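Local coordinates for luciferase-like enzymeAMP-CoA-ligase (Zophobas atratus, PDB 4W8O), which probably activates carboxylic acids with ATP as an AMP-CoA-ligase of the adenylate-forming ANL superfamily, and is a luciferase-like relative from a nonluminescent mealworm, at residues Val58-Gln63 with Gly164-Phe169; Pro118-Val123 with Glu143-Gly148; Glu22-Cys27 with Arg236-Gly241; Asp175-Ala180 with Ser198-Leu203; Thr53-Val58 with Pro86-Ser91. All blocks are in the same frame, centred on the assembly; numbering follows the deposited sequence.

Interaction 1 of 5, residues Val58-Gln63 with Gly164-Phe169; sequences VALNLQ and GDEKAF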
# COMPACT_ATOMS: atom_id res chain seq x y z
N VAL A 58 16.57 -4.22 -15.62
CA VAL A 58 15.44 -5.14 -15.69
C VAL A 58 14.43 -4.69 -16.75
O VAL A 58 13.95 -5.52 -17.52
CB VAL A 58 14.76 -5.31 -14.32
CG1 VAL A 58 13.49 -6.13 -14.44
CG2 VAL A 58 15.70 -5.99 -13.33
N ALA A 59 14.13 -3.39 -16.78
CA ALA A 59 13.18 -2.83 -17.75
C ALA A 59 13.61 -3.06 -19.20
O ALA A 59 12.81 -3.47 -20.04
CB ALA A 59 12.97 -1.34 -17.51
N LEU A 60 14.88 -2.78 -19.48
CA LEU A 60 15.42 -2.97 -20.83
C LEU A 60 15.32 -4.43 -21.26
O LEU A 60 15.03 -4.72 -22.41
CB LEU A 60 16.87 -2.47 -20.93
CG LEU A 60 17.03 -0.95 -20.92
CD1 LEU A 60 18.48 -0.58 -20.64
CD2 LEU A 60 16.57 -0.34 -22.24
N ASN A 61 15.53 -5.35 -20.32
CA ASN A 61 15.39 -6.77 -20.63
C ASN A 61 13.92 -7.17 -20.79
O ASN A 61 13.58 -7.94 -21.68
CB ASN A 61 16.09 -7.62 -19.58
CG ASN A 61 17.60 -7.58 -19.72
OD1 ASN A 61 18.12 -7.64 -20.84
ND2 ASN A 61 18.31 -7.48 -18.61
N LEU A 62 13.04 -6.63 -19.94
CA LEU A 62 11.60 -6.86 -20.10
C LEU A 62 11.10 -6.40 -21.47
O LEU A 62 10.24 -7.03 -22.08
CB LEU A 62 10.81 -6.16 -18.98
CG LEU A 62 10.81 -6.83 -17.60
CD1 LEU A 62 10.15 -5.91 -16.58
CD2 LEU A 62 10.11 -8.18 -17.63
N GLN A 63 11.66 -5.29 -21.95
CA GLN A 63 11.32 -4.72 -23.24
C GLN A 63 11.71 -5.67 -24.38
O GLN A 63 10.94 -5.86 -25.33
CB GLN A 63 12.06 -3.37 -23.37
CG GLN A 63 11.56 -2.44 -24.45
CD GLN A 63 12.17 -1.05 -24.31
OE1 GLN A 63 13.40 -0.90 -24.35
NE2 GLN A 63 11.34 -0.05 -24.13
N GLY A 164 22.00 -2.81 -23.62
CA GLY A 164 21.23 -1.73 -24.20
C GLY A 164 21.75 -0.40 -23.70
O GLY A 164 22.69 -0.34 -22.90
N ASP A 165 21.14 0.66 -24.19
CA ASP A 165 21.54 2.01 -23.84
C ASP A 165 20.88 2.37 -22.51
O ASP A 165 19.79 2.96 -22.47
CB ASP A 165 21.14 2.97 -24.96
CG ASP A 165 21.84 4.31 -24.86
OD1 ASP A 165 22.27 4.69 -23.75
OD2 ASP A 165 21.95 4.98 -25.91
N GLU A 166 21.54 2.01 -21.42
CA GLU A 166 21.04 2.29 -20.07
C GLU A 166 20.96 3.78 -19.84
O GLU A 166 20.03 4.27 -19.21
CB GLU A 166 21.94 1.64 -19.02
CG GLU A 166 21.88 0.12 -19.02
CD GLU A 166 22.93 -0.52 -18.14
OE1 GLU A 166 23.11 -0.10 -16.97
OE2 GLU A 166 23.59 -1.47 -18.61
N LYS A 167 21.93 4.49 -20.39
CA LYS A 167 22.04 5.93 -20.21
C LYS A 167 20.86 6.66 -20.83
O LYS A 167 20.34 7.62 -20.25
CB LYS A 167 23.34 6.43 -20.82
CG LYS A 167 23.81 7.76 -20.27
CD LYS A 167 25.16 8.14 -20.85
CE LYS A 167 25.78 9.28 -20.07
NZ LYS A 167 27.17 9.54 -20.53
N ALA A 168 20.42 6.20 -22.00
CA ALA A 168 19.35 6.85 -22.74
C ALA A 168 17.96 6.43 -22.29
O ALA A 168 16.98 7.11 -22.61
CB ALA A 168 19.52 6.59 -24.23
N PHE A 169 17.84 5.31 -21.58
CA PHE A 169 16.52 4.79 -21.24
C PHE A 169 15.69 5.81 -20.48
O PHE A 169 16.16 6.47 -19.56
CB PHE A 169 16.61 3.51 -20.42
CG PHE A 169 15.27 2.99 -19.98
CD1 PHE A 169 14.47 2.26 -20.85
CD2 PHE A 169 14.79 3.24 -18.70
CE1 PHE A 169 13.24 1.79 -20.46
CE2 PHE A 169 13.55 2.77 -18.30
CZ PHE A 169 12.78 2.04 -19.18
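Leu60 reaches out from helix 48-64, its CB directed at 164-169 and its CG beside the backbone N (chi1 -73°). Leu60 CG already lies 4.1 Å from Phe169 CD1. At the fork the branches part: Leu60 CD2 closes to 3.6 Å on Phe169 CD1, while Leu60 CD1 meets Glu166 CG at 3.8 Å, the two side chains crossing at about a right angle. Phe169 comes from the other direction, with CG anti to its backbone N (chi1 177°), and its far tip, CZ, stands 3.8 Å from Ala59 CB. No hydrogen bond spans the segments, so this is plain apolar packing of a loop, the one between helix 156-159 and strand 179-184, against a helix of the AMP-binding domain. The loop is shaped by its own Asx motif, in which Ala168 N donates to Asp165 OD1 (3.0 Å) from above the carboxylate plane. Beyond its CG, Glu166 runs extended and turns its carboxylate to a salt bridge with Arg57, one helical turn before Leu60.

Interaction 2 of 5, residues Pro118-Val123 with Glu143-Gly148; sequences PRIIFV and EIIVFG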
# COMPACT_ATOMS: atom_id res chain seq x y z
N PRO A 118 -1.57 -12.95 -16.16
CA PRO A 118 -0.32 -12.21 -16.37
C PRO A 118 0.58 -12.80 -17.46
O PRO A 118 0.51 -13.99 -17.75
CB PRO A 118 0.36 -12.28 -15.01
CG PRO A 118 -0.20 -13.47 -14.32
CD PRO A 118 -1.51 -13.82 -14.97
N ARG A 119 1.41 -11.95 -18.04
CA ARG A 119 2.35 -12.38 -19.05
C ARG A 119 3.60 -12.95 -18.41
O ARG A 119 4.22 -13.87 -18.92
CB ARG A 119 2.74 -11.22 -19.95
CG ARG A 119 3.73 -11.62 -21.01
CD ARG A 119 3.63 -10.71 -22.18
NE ARG A 119 4.72 -10.92 -23.12
CZ ARG A 119 4.83 -10.26 -24.27
NH1 ARG A 119 3.92 -9.35 -24.61
NH2 ARG A 119 5.87 -10.50 -25.07
N ILE A 120 3.99 -12.37 -17.28
CA ILE A 120 5.13 -12.84 -16.53
C ILE A 120 4.73 -12.81 -15.07
O ILE A 120 3.98 -11.91 -14.65
CB ILE A 120 6.36 -11.93 -16.70
CG1 ILE A 120 6.90 -12.01 -18.13
CG2 ILE A 120 7.45 -12.32 -15.71
CD1 ILE A 120 7.91 -10.93 -18.46
N ILE A 121 5.24 -13.77 -14.31
CA ILE A 121 5.17 -13.71 -12.86
C ILE A 121 6.55 -13.92 -12.25
O ILE A 121 7.22 -14.93 -12.52
CB ILE A 121 4.13 -14.69 -12.26
CG1 ILE A 121 4.23 -14.71 -10.74
CG2 ILE A 121 4.31 -16.09 -12.80
CD1 ILE A 121 2.99 -15.23 -10.06
N PHE A 122 6.99 -12.95 -11.45
CA PHE A 122 8.20 -13.07 -10.63
C PHE A 122 7.83 -13.74 -9.30
O PHE A 122 6.89 -13.31 -8.62
CB PHE A 122 8.81 -11.70 -10.35
CG PHE A 122 9.46 -11.07 -11.56
CD1 PHE A 122 8.70 -10.43 -12.52
CD2 PHE A 122 10.84 -11.11 -11.72
CE1 PHE A 122 9.30 -9.84 -13.64
CE2 PHE A 122 11.44 -10.53 -12.83
CZ PHE A 122 10.67 -9.90 -13.79
N VAL A 123 8.58 -14.77 -8.93
CA VAL A 123 8.25 -15.60 -7.77
C VAL A 123 9.46 -15.92 -6.90
O VAL A 123 10.53 -16.24 -7.40
CB VAL A 123 7.57 -16.91 -8.23
CG1 VAL A 123 8.56 -17.83 -8.92
CG2 VAL A 123 6.92 -17.64 -7.05
N GLU A 143 5.09 -16.97 -18.33
CA GLU A 143 6.51 -17.09 -18.02
C GLU A 143 6.70 -16.89 -16.51
O GLU A 143 6.11 -15.97 -15.92
CB GLU A 143 7.31 -16.06 -18.81
CG GLU A 143 8.82 -16.18 -18.67
CD GLU A 143 9.56 -14.95 -19.17
OE1 GLU A 143 8.95 -14.13 -19.88
OE2 GLU A 143 10.75 -14.79 -18.84
N ILE A 144 7.49 -17.75 -15.90
CA ILE A 144 7.86 -17.61 -14.50
C ILE A 144 9.32 -17.16 -14.43
O ILE A 144 10.16 -17.68 -15.15
CB ILE A 144 7.68 -18.92 -13.72
CG1 ILE A 144 6.19 -19.28 -13.62
CG2 ILE A 144 8.31 -18.81 -12.33
CD1 ILE A 144 5.92 -20.69 -13.14
N ILE A 145 9.61 -16.19 -13.57
CA ILE A 145 10.99 -15.77 -13.31
C ILE A 145 11.22 -15.84 -11.81
O ILE A 145 10.47 -15.25 -11.04
CB ILE A 145 11.26 -14.35 -13.88
CG1 ILE A 145 11.05 -14.35 -15.40
CG2 ILE A 145 12.67 -13.90 -13.55
CD1 ILE A 145 11.26 -13.01 -16.07
N VAL A 146 12.25 -16.58 -11.40
CA VAL A 146 12.47 -16.89 -9.99
C VAL A 146 13.46 -15.90 -9.36
O VAL A 146 14.47 -15.56 -9.98
CB VAL A 146 13.01 -18.33 -9.82
CG1 VAL A 146 13.35 -18.64 -8.37
CG2 VAL A 146 12.00 -19.33 -10.36
N PHE A 147 13.15 -15.44 -8.15
CA PHE A 147 14.12 -14.73 -7.33
C PHE A 147 15.07 -15.75 -6.71
O PHE A 147 14.90 -16.16 -5.58
CB PHE A 147 13.44 -13.93 -6.21
CG PHE A 147 12.63 -12.76 -6.69
CD1 PHE A 147 13.25 -11.65 -7.25
CD2 PHE A 147 11.24 -12.76 -6.58
CE1 PHE A 147 12.51 -10.57 -7.70
CE2 PHE A 147 10.50 -11.68 -7.02
CZ PHE A 147 11.14 -10.58 -7.59
N GLY A 148 16.07 -16.14 -7.48
CA GLY A 148 17.01 -17.15 -7.02
C GLY A 148 17.49 -17.97 -8.20
O GLY A 148 17.63 -17.45 -9.31
O HOH W 1 4.64 -15.46 -21.03
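The Phe122 ring carries Ile145 on one face, Ile145 CB standing 4.2 Å from the ring centroid and 25° off its normal, a CH-pi contact. Obliquely beside it comes the Phe147 ring, planes 35° apart, whose CE2 meets Phe122 CB at 3.7 Å; Phe147 CG sits beside its backbone N, which swings the ring across to strand 120-123. An alanine in place of Phe147 would probably loosen the packing round Phe122 CB, since the whole ring contact would be lost. The strands run parallel, their directions 21° apart. Ile121 N donates to Glu143 O (2.9 Å), nearly along the C=O axis, and Ile145 N returns a bond to Ile121 O (2.9 Å). The ladder continues to Phe147 N and Val123 O at 2.8 Å. On the opposite sheet face Val123 CG1 touches Ile144 CG2 at 3.6 Å. In this beta-alpha-beta crossover helix 128-138 covers the Ile121, Val123 and Ile144 face, Pro86 of helix 85-92 meets both phenylalanines, and strand 72-76 bonds along the other edge of strand 120-124.

Interaction 3 of 5, residues Glu22-Cys27 with Arg236-Gly241; sequences EFLFEC and RTFLDG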
# COMPACT_ATOMS: atom_id res chain seq x y z
N GLU A 22 7.18 6.95 -14.44
CA GLU A 22 7.87 8.25 -14.49
C GLU A 22 8.06 8.84 -13.09
O GLU A 22 9.11 9.41 -12.78
CB GLU A 22 7.08 9.24 -15.36
CG GLU A 22 7.12 8.91 -16.85
CD GLU A 22 6.14 9.74 -17.69
OE1 GLU A 22 5.00 9.98 -17.24
OE2 GLU A 22 6.53 10.16 -18.81
N PHE A 23 7.04 8.69 -12.25
CA PHE A 23 7.14 9.09 -10.85
C PHE A 23 8.33 8.42 -10.17
O PHE A 23 9.22 9.09 -9.68
CB PHE A 23 5.85 8.74 -10.11
CG PHE A 23 5.94 8.91 -8.62
CD1 PHE A 23 5.86 10.17 -8.05
CD2 PHE A 23 6.07 7.80 -7.79
CE1 PHE A 23 5.94 10.33 -6.68
CE2 PHE A 23 6.14 7.96 -6.42
CZ PHE A 23 6.08 9.23 -5.86
N LEU A 24 8.35 7.10 -10.18
CA LEU A 24 9.40 6.35 -9.49
C LEU A 24 10.79 6.71 -10.01
O LEU A 24 11.74 6.86 -9.23
CB LEU A 24 9.16 4.85 -9.62
CG LEU A 24 7.90 4.29 -8.96
CD1 LEU A 24 7.62 2.88 -9.45
CD2 LEU A 24 8.01 4.31 -7.44
N PHE A 25 10.90 6.84 -11.33
CA PHE A 25 12.15 7.19 -12.02
C PHE A 25 12.65 8.57 -11.57
O PHE A 25 13.80 8.72 -11.17
CB PHE A 25 11.90 7.19 -13.54
CG PHE A 25 13.16 7.17 -14.37
CD1 PHE A 25 13.74 5.97 -14.75
CD2 PHE A 25 13.73 8.36 -14.81
CE1 PHE A 25 14.89 5.95 -15.53
CE2 PHE A 25 14.87 8.34 -15.60
CZ PHE A 25 15.46 7.14 -15.96
N GLU A 26 11.76 9.56 -11.63
CA GLU A 26 12.07 10.92 -11.20
C GLU A 26 12.50 10.97 -9.73
O GLU A 26 13.46 11.67 -9.39
CB GLU A 26 10.86 11.84 -11.41
CG GLU A 26 11.03 13.26 -10.91
CD GLU A 26 9.72 14.05 -10.88
OE1 GLU A 26 8.75 13.65 -11.56
OE2 GLU A 26 9.68 15.09 -10.18
N CYS A 27 11.80 10.22 -8.87
CA CYS A 27 12.16 10.15 -7.46
C CYS A 27 13.57 9.61 -7.28
O CYS A 27 14.35 10.15 -6.51
CB CYS A 27 11.15 9.30 -6.68
SG CYS A 27 9.55 10.10 -6.44
N ARG A 236 4.96 6.28 -1.14
CA ARG A 236 5.10 7.41 -0.21
C ARG A 236 6.56 7.68 0.19
O ARG A 236 6.94 8.83 0.33
CB ARG A 236 4.22 7.18 1.03
CG ARG A 236 4.44 8.13 2.19
CD ARG A 236 4.14 9.58 1.83
NE ARG A 236 4.44 10.44 2.98
CZ ARG A 236 5.66 10.85 3.33
NH1 ARG A 236 6.74 10.52 2.62
NH2 ARG A 236 5.81 11.61 4.40
N THR A 237 7.37 6.63 0.36
CA THR A 237 8.78 6.85 0.71
C THR A 237 9.59 7.37 -0.48
O THR A 237 10.49 8.19 -0.31
CB THR A 237 9.46 5.59 1.29
OG1 THR A 237 9.39 4.51 0.36
CG2 THR A 237 8.81 5.17 2.61
N PHE A 238 9.27 6.88 -1.68
CA PHE A 238 9.89 7.41 -2.90
C PHE A 238 9.61 8.91 -3.03
O PHE A 238 10.50 9.68 -3.38
CB PHE A 238 9.37 6.69 -4.14
CG PHE A 238 10.20 5.51 -4.56
CD1 PHE A 238 10.21 4.34 -3.80
CD2 PHE A 238 10.95 5.55 -5.72
CE1 PHE A 238 10.97 3.25 -4.19
CE2 PHE A 238 11.71 4.46 -6.11
CZ PHE A 238 11.72 3.31 -5.35
N LEU A 239 8.38 9.31 -2.71
CA LEU A 239 7.89 10.66 -2.98
C LEU A 239 8.80 11.76 -2.45
O LEU A 239 8.98 12.77 -3.13
CB LEU A 239 6.47 10.84 -2.42
CG LEU A 239 5.78 12.18 -2.69
CD1 LEU A 239 4.28 11.98 -2.89
CD2 LEU A 239 6.02 13.19 -1.58
N ASP A 240 9.35 11.58 -1.25
CA ASP A 240 10.24 12.58 -0.63
C ASP A 240 11.61 12.01 -0.22
O ASP A 240 12.29 12.56 0.66
CB ASP A 240 9.55 13.24 0.57
CG ASP A 240 9.39 12.30 1.76
OD1 ASP A 240 9.75 11.11 1.67
OD2 ASP A 240 8.91 12.77 2.80
N GLY A 241 12.00 10.91 -0.87
CA GLY A 241 13.31 10.33 -0.67
C GLY A 241 13.55 9.77 0.71
O GLY A 241 14.68 9.75 1.19
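Two helices meet here through a short, wholly buried patch: 22-27 lies within helix 20-30, and 236-239 is the last part of helix 228-239. Their nearest CA atoms, those of Cys27 and Phe238, are 5.8 Å apart. The second helix ends in a Schellman motif, with Gly241 at the C-prime position and positive phi (66°); Gly241 N bonds back to Phe238 O at 3.2 Å, and Ser242 N to Thr237 O. This is helix-on-helix packing within the AMP-binding domain, joining the first helix of the chain, 20-30, to the helix that leads into strand 243-246. Phe238 has the largest share. Leu24 CD2 lies over one face of the Phe238 ring, 3.9 Å from its centroid and 20° off the normal, a CH-pi contact, while Cys27 CB sits near the ring plane at its edge, 3.9 Å from Phe238 CD2. The Phe23 side chain, CG anti to its backbone N (chi1 171°), brings its tip to Leu239, whose CB lies in the plane of the Phe23 ring at its edge, 3.8 Å from Phe23 CZ. Tyr48 meets the Phe238 ring edge-to-face, and Phe15 does the same with Phe23. Cys27 SG lies over a face of the Phe23 ring, 3.6 Å above its plane and offset toward the rim, and 3.2 Å from Phe238 O.

Interaction 4 of 5, residues Asp175-Ala180 with Ser198-Leu203; sequences DIDDTA and SHRSFL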
# COMPACT_ATOMS: atom_id res chain seq x y z
N ASP A 175 -0.81 6.49 -21.35
CA ASP A 175 -2.04 7.19 -21.00
C ASP A 175 -2.18 7.13 -19.48
O ASP A 175 -2.29 6.04 -18.92
CB ASP A 175 -3.23 6.51 -21.70
CG ASP A 175 -4.53 7.30 -21.58
OD1 ASP A 175 -4.92 7.66 -20.45
OD2 ASP A 175 -5.17 7.55 -22.62
N ILE A 176 -2.16 8.28 -18.82
CA ILE A 176 -2.19 8.30 -17.34
C ILE A 176 -3.52 7.86 -16.71
O ILE A 176 -3.58 7.63 -15.50
CB ILE A 176 -1.69 9.64 -16.74
CG1 ILE A 176 -2.62 10.80 -17.09
CG2 ILE A 176 -0.26 9.93 -17.20
CD1 ILE A 176 -2.20 12.11 -16.47
N ASP A 177 -4.58 7.71 -17.51
CA ASP A 177 -5.83 7.11 -17.03
C ASP A 177 -5.91 5.60 -17.24
O ASP A 177 -6.90 4.98 -16.85
CB ASP A 177 -7.03 7.80 -17.68
CG ASP A 177 -7.19 9.23 -17.21
OD1 ASP A 177 -7.12 9.46 -15.98
OD2 ASP A 177 -7.35 10.12 -18.06
N ASP A 178 -4.90 5.02 -17.88
CA ASP A 178 -4.80 3.57 -17.96
C ASP A 178 -4.43 3.02 -16.59
O ASP A 178 -3.91 3.73 -15.73
CB ASP A 178 -3.72 3.12 -18.96
CG ASP A 178 -4.15 3.30 -20.42
OD1 ASP A 178 -5.34 3.60 -20.69
OD2 ASP A 178 -3.27 3.13 -21.30
N THR A 179 -4.68 1.73 -16.41
CA THR A 179 -4.36 1.04 -15.18
C THR A 179 -2.85 0.94 -14.98
O THR A 179 -2.11 0.58 -15.90
CB THR A 179 -5.00 -0.36 -15.19
OG1 THR A 179 -6.41 -0.21 -15.37
CG2 THR A 179 -4.72 -1.11 -13.89
N ALA A 180 -2.40 1.30 -13.78
CA ALA A 180 -1.00 1.20 -13.38
C ALA A 180 -0.78 0.07 -12.37
O ALA A 180 0.19 -0.68 -12.48
CB ALA A 180 -0.53 2.52 -12.79
N SER A 198 -5.52 3.68 -11.75
CA SER A 198 -4.82 4.32 -12.84
C SER A 198 -3.54 4.92 -12.31
O SER A 198 -3.31 4.96 -11.10
CB SER A 198 -5.69 5.41 -13.47
OG SER A 198 -5.97 6.44 -12.54
N HIS A 199 -2.70 5.41 -13.21
CA HIS A 199 -1.52 6.13 -12.80
C HIS A 199 -1.96 7.29 -11.93
O HIS A 199 -1.42 7.51 -10.85
CB HIS A 199 -0.72 6.62 -14.02
CG HIS A 199 -0.34 5.53 -14.96
ND1 HIS A 199 0.77 4.73 -14.76
CD2 HIS A 199 -0.94 5.06 -16.07
CE1 HIS A 199 0.84 3.84 -15.72
NE2 HIS A 199 -0.18 4.01 -16.53
N ARG A 200 -2.98 8.00 -12.37
CA ARG A 200 -3.47 9.16 -11.64
C ARG A 200 -4.03 8.78 -10.27
O ARG A 200 -3.63 9.36 -9.25
CB ARG A 200 -4.51 9.91 -12.46
CG ARG A 200 -3.86 10.68 -13.61
CD ARG A 200 -4.84 11.50 -14.44
NE ARG A 200 -5.67 12.38 -13.64
CZ ARG A 200 -7.00 12.44 -13.69
NH1 ARG A 200 -7.71 11.68 -14.53
NH2 ARG A 200 -7.64 13.30 -12.90
N SER A 201 -4.94 7.80 -10.24
CA SER A 201 -5.58 7.43 -8.99
C SER A 201 -4.58 6.88 -7.97
O SER A 201 -4.64 7.25 -6.80
CB SER A 201 -6.76 6.48 -9.21
OG SER A 201 -6.38 5.13 -9.42
N PHE A 202 -3.65 6.03 -8.40
CA PHE A 202 -2.68 5.50 -7.45
C PHE A 202 -1.76 6.59 -6.93
O PHE A 202 -1.45 6.64 -5.73
CB PHE A 202 -1.84 4.35 -8.02
CG PHE A 202 -1.04 3.65 -6.95
CD1 PHE A 202 -1.67 2.83 -6.03
CD2 PHE A 202 0.32 3.88 -6.81
CE1 PHE A 202 -0.96 2.20 -5.02
CE2 PHE A 202 1.03 3.26 -5.81
CZ PHE A 202 0.40 2.43 -4.90
N LEU A 203 -1.31 7.47 -7.82
CA LEU A 203 -0.47 8.58 -7.40
C LEU A 203 -1.20 9.52 -6.42
O LEU A 203 -0.55 10.14 -5.57
CB LEU A 203 0.06 9.35 -8.61
CG LEU A 203 1.22 8.62 -9.31
CD1 LEU A 203 1.60 9.33 -10.60
CD2 LEU A 203 2.42 8.51 -8.39
O HOH W 2 -7.83 7.79 -13.97
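Asp177 OD1 is gripped by two donors: Arg200 NH1 at 2.7 Å, in a salt bridge, and a water at 2.7 Å that also bonds Ser198 OG. The arginine arrives on the syn lone pair with OD1 close to the guanidinium plane, the carboxylate turned 78° to it; a bend at chi3 (52°) turns the group there. On the way Arg200 CD passes Ile176 CD1 at 3.4 Å, so the aliphatic part of the chain packs against the isoleucine. An alanine at Arg200 would probably weaken the hold on the turn, because both the salt bridge and this apolar contact would go. Backbone bonds add: Arg200 N donates to Ile176 O at 3.2 Å, in the carbonyl plane, and His199 N to Asp178 O at 3.3 Å, nearly along the C=O axis. Ala180 CB lies over one face of the His199 ring, 3.6 Å from its centroid, while His199 ND1 accepts a hydrogen bond from Phe20 N. Ser198 occupies the N-cap, its OG accepting from Ser201 N at 2.9 Å, and Ser201 OG takes a weak bond from Ser198 N. This reciprocal capping box starts helix 199-211, against a type I beta turn, Asp175 to Asp178, that leads into strand 179-184.

Interaction 5 of 5, residues Thr53-Val58 with Pro86-Ser91; sequences TRSTRV and PLIASS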
# COMPACT_ATOMS: atom_id res chain seq x y z
N THR A 53 19.56 1.96 -11.23
CA THR A 53 20.42 1.20 -12.14
C THR A 53 19.86 -0.20 -12.39
O THR A 53 19.76 -0.64 -13.54
CB THR A 53 21.85 1.11 -11.59
OG1 THR A 53 22.39 2.43 -11.46
CG2 THR A 53 22.76 0.29 -12.50
N ARG A 54 19.51 -0.90 -11.32
CA ARG A 54 19.05 -2.28 -11.44
C ARG A 54 17.69 -2.36 -12.12
O ARG A 54 17.49 -3.19 -13.00
CB ARG A 54 19.04 -2.98 -10.08
CG ARG A 54 20.42 -3.09 -9.44
CD ARG A 54 20.50 -4.26 -8.46
NE ARG A 54 19.58 -4.10 -7.33
CZ ARG A 54 18.96 -5.10 -6.70
NH1 ARG A 54 19.11 -6.36 -7.08
NH2 ARG A 54 18.15 -4.82 -5.67
N SER A 55 16.77 -1.47 -11.74
CA SER A 55 15.44 -1.44 -12.34
C SER A 55 15.49 -1.06 -13.82
O SER A 55 14.72 -1.58 -14.62
CB SER A 55 14.51 -0.49 -11.57
OG SER A 55 15.00 0.83 -11.57
N THR A 56 16.38 -0.14 -14.19
CA THR A 56 16.55 0.25 -15.60
C THR A 56 16.99 -0.97 -16.42
O THR A 56 16.45 -1.22 -17.50
CB THR A 56 17.55 1.42 -15.74
OG1 THR A 56 17.03 2.58 -15.07
CG2 THR A 56 17.80 1.75 -17.22
N ARG A 57 17.93 -1.74 -15.88
CA ARG A 57 18.42 -2.94 -16.56
C ARG A 57 17.35 -4.00 -16.69
O ARG A 57 17.21 -4.61 -17.75
CB ARG A 57 19.64 -3.50 -15.83
CG ARG A 57 20.88 -2.67 -16.02
CD ARG A 57 21.99 -3.14 -15.11
NE ARG A 57 23.16 -2.28 -15.18
CZ ARG A 57 24.26 -2.45 -14.44
NH1 ARG A 57 24.33 -3.43 -13.55
NH2 ARG A 57 25.28 -1.62 -14.58
N VAL A 58 16.57 -4.22 -15.62
CA VAL A 58 15.44 -5.14 -15.69
C VAL A 58 14.43 -4.69 -16.75
O VAL A 58 13.95 -5.52 -17.52
CB VAL A 58 14.76 -5.31 -14.32
CG1 VAL A 58 13.49 -6.13 -14.44
CG2 VAL A 58 15.70 -5.99 -13.33
N PRO A 86 11.74 -5.50 -10.10
CA PRO A 86 11.04 -5.76 -11.36
C PRO A 86 9.64 -5.13 -11.44
O PRO A 86 9.11 -4.96 -12.54
CB PRO A 86 10.98 -7.29 -11.44
CG PRO A 86 11.18 -7.78 -10.05
CD PRO A 86 11.86 -6.71 -9.26
N LEU A 87 9.05 -4.81 -10.30
CA LEU A 87 7.80 -4.05 -10.25
C LEU A 87 8.03 -2.62 -10.74
O LEU A 87 7.28 -2.11 -11.59
CB LEU A 87 7.24 -4.05 -8.82
CG LEU A 87 5.87 -3.39 -8.66
CD1 LEU A 87 5.02 -4.16 -7.65
CD2 LEU A 87 5.98 -1.94 -8.23
N ILE A 88 9.08 -1.99 -10.20
CA ILE A 88 9.50 -0.64 -10.61
C ILE A 88 9.83 -0.64 -12.10
O ILE A 88 9.41 0.26 -12.83
CB ILE A 88 10.74 -0.19 -9.81
CG1 ILE A 88 10.37 0.07 -8.34
CG2 ILE A 88 11.37 1.06 -10.41
CD1 ILE A 88 11.54 -0.02 -7.39
N ALA A 89 10.59 -1.65 -12.52
CA ALA A 89 10.99 -1.81 -13.91
C ALA A 89 9.78 -1.93 -14.84
O ALA A 89 9.69 -1.25 -15.87
CB ALA A 89 11.88 -3.04 -14.05
N SER A 90 8.83 -2.78 -14.45
CA SER A 90 7.60 -2.97 -15.21
C SER A 90 6.79 -1.67 -15.31
O SER A 90 6.23 -1.35 -16.36
CB SER A 90 6.74 -4.07 -14.56
OG SER A 90 7.37 -5.33 -14.67
N SER A 91 6.75 -0.93 -14.20
CA SER A 91 6.10 0.37 -14.18
C SER A 91 6.76 1.38 -15.13
O SER A 91 6.06 2.20 -15.70
CB SER A 91 6.05 0.93 -12.76
OG SER A 91 5.20 0.13 -11.96
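Packing is tightest where Ala89 CB presses into helix 53-58: it lies 3.2 Å from Ser55 O and 3.5 Å from Val58 CG1, and the CA atoms of Ser55 and Ala89 are only 4.7 Å apart. With such small residues at the crossing, the short helix axes approach to 7.9 Å, at a signed angle of -59°. Val58 CG1, anti to its backbone N (chi1 173°), is the branch that meets Ala89 CB. Toward Pro86 the contact loosens, with Val58 CG1 standing 4.1 Å from Pro86 CB. Beside the crossing, Ser55 CB rests on Ile88 CG2 at 3.7 Å, while Ser55 OG is occupied by Val51 O on its own helix and Tyr92. Thr53, Arg54 and Arg57 are partly exposed and make no contact with 86-91; Arg54 forms salt bridges with Asp82 and Glu46. Helix 85-92 is thereby sandwiched: helix 48-64 lies on the Ala89 side, and strands 72-76 and 96-99 receive Leu87 and Ser90 through Phe75 and Val97.

Interactions 1 and 5 both use helix 48-64 and share Val58; a salt bridge from Glu166 to Arg57 ties them. Interaction 5 is fully buried and made largely by small residues such as Ser55 and Ala89, whereas interaction 1 is a partly buried loop packing. Interaction 2, also buried, relies on main-chain bonding within a parallel sheet, and its phenylalanines reach Pro86 of interaction 5. Interaction 3 is buried aromatic packing between helices, touching Ile88 of interaction 5 and Leu203 of interaction 4. Interaction 4, partly buried, has the most polar side-chain chemistry, with a salt bridge, water and helix cap; its strand 179-184 belongs to the same sheet as interaction 2.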